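PDB 2PQQ: putative transcriptional regulator, which probably binds cAMP and DNA to regulate transcription, and is represented here by its N-terminal domain, of the cyclic nucleotide-binding type. Local coordinates for residues Arg8-Pro11 and Leu12-Ala15; Leu39-Glu42 and Gly43-Gly46. All coordinates share one frame; numbering follows the deposited sequence.

Two short turns illustrate how one carboxamide or carboxylate can organise a loop by binding backbone N-H groups. Contact 1 (8-15) comes first along the chain, in the loop that leads to helix 18-27, and its side chains pack against helix 120-139 and strand 45-54. Contact 2 (39-46) follows, joining strand 38-40 to strand 45-54, which belong to different sheets of the cyclic nucleotide-binding domain. The centres of contact 1 and contact 2 are about 24 Å apart, on opposite sides of the chain's centre; their nearest atoms are about 13 Å apart. Strand 45-54 is shared: it starts in contact 2 and, through L49, meets contact 1. Contact 1 thus sits where the N-terminal loop meets helix 120-139 and the β-roll, and contact 2 lies within the β-roll.

Contact 1 of 2, residues Arg8-Pro11 and Leu12-Ala15; sequences RRNP and LFAA
The carboxamide of N10 stands almost perpendicular to the F13 ring, their planes 87° apart, with its oxygen turned to the backbone N-H groups of L12 and F13. N10 OD1 accepts two hydrogen bonds, from L12 N at 2.9 Å and from F13 N at 2.9 Å. The bond from F13 N is the straighter, at 162°, and both donors come from the same face of the amide plane. With chi1 at 69°, N10 CG sits between its own backbone N and carbonyl carbon, which brings OD1 across the bend to the N-H groups that follow P11. N10 ND2 adds a weak hydrogen bond to L7 O.

Around this grip the chain closes tightly. The methyl CB of A14 lies 3.1 Å from N10 O, while A14 CA makes a C-H···O contact to R8 O at 3.4 Å. The aliphatic part of R8 runs beside a carbonyl, CG 3.5 Å from F13 O, and, after a bend in the chain, NH2 bonds to G1 O and NH1 to S21 OG. The side chains of L12 and F13 leave the turn for the core, both touching L125 of helix 120-139 and L49 of strand 45-54. N10, P11 and L12 form an Asx turn with proline at its centre, and through it the N-terminal loop is fastened to the β-roll and the long C-terminal helix of this domain.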
# COMPACT_ATOMS: atom_id res chain seq x y z
N ARG A 8 -18.29 -5.10 -18.09
CA ARG A 8 -16.99 -5.77 -18.05
C ARG A 8 -15.77 -4.84 -18.02
O ARG A 8 -14.64 -5.31 -17.97
CB ARG A 8 -16.89 -6.75 -19.21
CG ARG A 8 -17.86 -7.93 -19.08
CD ARG A 8 -17.47 -9.02 -20.09
NE ARG A 8 -17.51 -8.56 -21.48
CZ ARG A 8 -18.57 -8.66 -22.28
NH1 ARG A 8 -19.71 -9.16 -21.81
NH2 ARG A 8 -18.50 -8.22 -23.53
N ARG A 9 -16.01 -3.53 -18.05
CA ARG A 9 -14.92 -2.54 -18.01
C ARG A 9 -14.48 -2.22 -16.58
O ARG A 9 -14.50 -1.07 -16.13
CB ARG A 9 -15.28 -1.29 -18.83
CG ARG A 9 -15.46 -1.57 -20.32
CD ARG A 9 -14.16 -2.14 -20.94
NE ARG A 9 -14.23 -2.27 -22.40
CZ ARG A 9 -13.16 -2.41 -23.19
NH1 ARG A 9 -11.93 -2.42 -22.68
NH2 ARG A 9 -13.31 -2.52 -24.51
N ASN A 10 -14.07 -3.27 -15.88
CA ASN A 10 -13.73 -3.18 -14.46
C ASN A 10 -13.01 -4.46 -14.03
O ASN A 10 -13.19 -5.51 -14.65
CB ASN A 10 -15.01 -2.97 -13.65
CG ASN A 10 -15.92 -4.20 -13.65
OD1 ASN A 10 -15.70 -5.13 -12.87
ND2 ASN A 10 -16.97 -4.18 -14.48
N PRO A 11 -12.18 -4.38 -12.98
CA PRO A 11 -11.34 -5.48 -12.50
C PRO A 11 -12.10 -6.66 -11.87
O PRO A 11 -11.49 -7.69 -11.55
CB PRO A 11 -10.48 -4.81 -11.41
CG PRO A 11 -10.54 -3.33 -11.74
CD PRO A 11 -11.95 -3.16 -12.19
N LEU A 12 -13.41 -6.54 -11.68
CA LEU A 12 -14.15 -7.64 -11.06
C LEU A 12 -14.74 -8.57 -12.10
O LEU A 12 -14.59 -9.80 -11.98
CB LEU A 12 -15.27 -7.14 -10.14
CG LEU A 12 -16.06 -8.24 -9.42
CD1 LEU A 12 -15.14 -9.24 -8.66
CD2 LEU A 12 -17.13 -7.63 -8.45
N PHE A 13 -15.42 -7.99 -13.09
CA PHE A 13 -16.20 -8.78 -14.07
C PHE A 13 -15.53 -8.87 -15.44
O PHE A 13 -16.14 -9.35 -16.39
CB PHE A 13 -17.60 -8.18 -14.24
CG PHE A 13 -18.41 -8.15 -12.98
CD1 PHE A 13 -18.57 -9.30 -12.20
CD2 PHE A 13 -19.07 -6.98 -12.61
CE1 PHE A 13 -19.37 -9.26 -11.05
CE2 PHE A 13 -19.86 -6.95 -11.48
CZ PHE A 13 -20.02 -8.08 -10.68
N ALA A 14 -14.28 -8.40 -15.52
CA ALA A 14 -13.59 -8.30 -16.81
C ALA A 14 -13.48 -9.64 -17.53
O ALA A 14 -13.53 -9.67 -18.76
CB ALA A 14 -12.19 -7.66 -16.64
N ALA A 15 -13.34 -10.73 -16.79
CA ALA A 15 -13.07 -12.04 -17.41
C ALA A 15 -14.32 -12.87 -17.68
O ALA A 15 -14.23 -13.97 -18.24
CB ALA A 15 -12.06 -12.84 -16.60

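Contact 2 of 2, residues Leu39-Glu42 and Gly43-Gly46; sequences LFHE and GDPG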
# COMPACT_ATOMS: atom_id res chain seq x y z
N LEU A 39 -27.41 8.77 -3.85
CA LEU A 39 -27.41 7.31 -4.02
C LEU A 39 -27.39 6.57 -2.68
O LEU A 39 -28.13 5.59 -2.44
CB LEU A 39 -26.18 6.89 -4.84
CG LEU A 39 -26.04 5.42 -5.22
CD1 LEU A 39 -27.24 4.98 -6.05
CD2 LEU A 39 -24.75 5.20 -6.00
N PHE A 40 -26.47 6.98 -1.83
CA PHE A 40 -26.46 6.53 -0.45
C PHE A 40 -25.73 7.56 0.38
O PHE A 40 -25.03 8.42 -0.16
CB PHE A 40 -25.82 5.11 -0.30
CG PHE A 40 -24.47 4.95 -0.99
CD1 PHE A 40 -24.36 4.18 -2.14
CD2 PHE A 40 -23.33 5.57 -0.48
CE1 PHE A 40 -23.11 4.01 -2.77
CE2 PHE A 40 -22.10 5.42 -1.10
CZ PHE A 40 -21.99 4.66 -2.26
N HIS A 41 -25.92 7.50 1.69
CA HIS A 41 -25.26 8.43 2.60
C HIS A 41 -24.11 7.74 3.28
O HIS A 41 -24.21 6.58 3.64
CB HIS A 41 -26.24 8.89 3.69
CG HIS A 41 -27.25 9.88 3.20
ND1 HIS A 41 -28.51 9.51 2.76
CD2 HIS A 41 -27.19 11.22 3.06
CE1 HIS A 41 -29.18 10.59 2.40
NE2 HIS A 41 -28.40 11.64 2.56
N GLU A 42 -23.02 8.47 3.52
CA GLU A 42 -21.93 7.92 4.33
C GLU A 42 -22.47 7.43 5.68
O GLU A 42 -23.28 8.11 6.33
CB GLU A 42 -20.84 8.98 4.52
CG GLU A 42 -19.63 8.51 5.29
CD GLU A 42 -18.67 9.64 5.61
OE1 GLU A 42 -18.85 10.79 5.11
OE2 GLU A 42 -17.74 9.38 6.39
N GLY A 43 -22.04 6.23 6.08
CA GLY A 43 -22.56 5.59 7.29
C GLY A 43 -23.73 4.62 7.10
O GLY A 43 -23.96 3.77 7.96
N ASP A 44 -24.47 4.78 6.00
CA ASP A 44 -25.55 3.87 5.63
C ASP A 44 -25.07 2.42 5.54
O ASP A 44 -23.95 2.16 5.08
CB ASP A 44 -26.10 4.23 4.24
CG ASP A 44 -27.10 5.38 4.26
OD1 ASP A 44 -27.45 5.90 5.35
OD2 ASP A 44 -27.55 5.75 3.14
N PRO A 45 -25.92 1.46 5.95
CA PRO A 45 -25.58 0.07 5.63
C PRO A 45 -25.41 -0.06 4.13
O PRO A 45 -26.20 0.52 3.39
CB PRO A 45 -26.80 -0.71 6.12
CG PRO A 45 -27.38 0.17 7.27
CD PRO A 45 -27.17 1.58 6.74
N GLY A 46 -24.37 -0.77 3.68
CA GLY A 46 -24.13 -0.95 2.24
C GLY A 46 -23.87 -2.40 1.88
O GLY A 46 -23.07 -3.07 2.53
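D44 folds its carboxylate back onto the start of its own turn, where D44 OD2 accepts a nearly straight hydrogen bond from H41 N (2.8 Å, 165°). The donor meets the oxygen from well above the carboxylate plane. In the reverse direction D44 N donates to H41 O at 3.0 Å, so the same two residues are joined by a backbone and a side-chain bond. The first torsion of D44 sets CG beside its own backbone N and anti to the carbonyl carbon (chi1 -82°), which swings OD2 toward H41 N. The imidazole of H41 turns its edge to D44 OD2, with ring and carboxylate planes 75° apart, while H41 CB lies 3.4 Å from that oxygen. With an alanine at this position the carboxylate is gone, and H41 N would probably lose its acceptor within the turn, leaving the backbone bond from D44 N to H41 O to close it alone.

Between the two partners, G43 takes backbone angles at which a side chain would collide with E42 O. E42 is held from outside: its N bonds to T94 OG1, and its extended side chain delivers OE1 to T62 N. Further out, G43 and D44 make backbone hydrogen bonds with R91, whose side chain forms a cation-pi pair with the F40 ring. R91 lies in a run of sequence that resembles the phosphate-binding cassette of this family. The whole is a type II β turn with glycine at its third position, linking two strands of the β-roll of a cyclic nucleotide-binding domain.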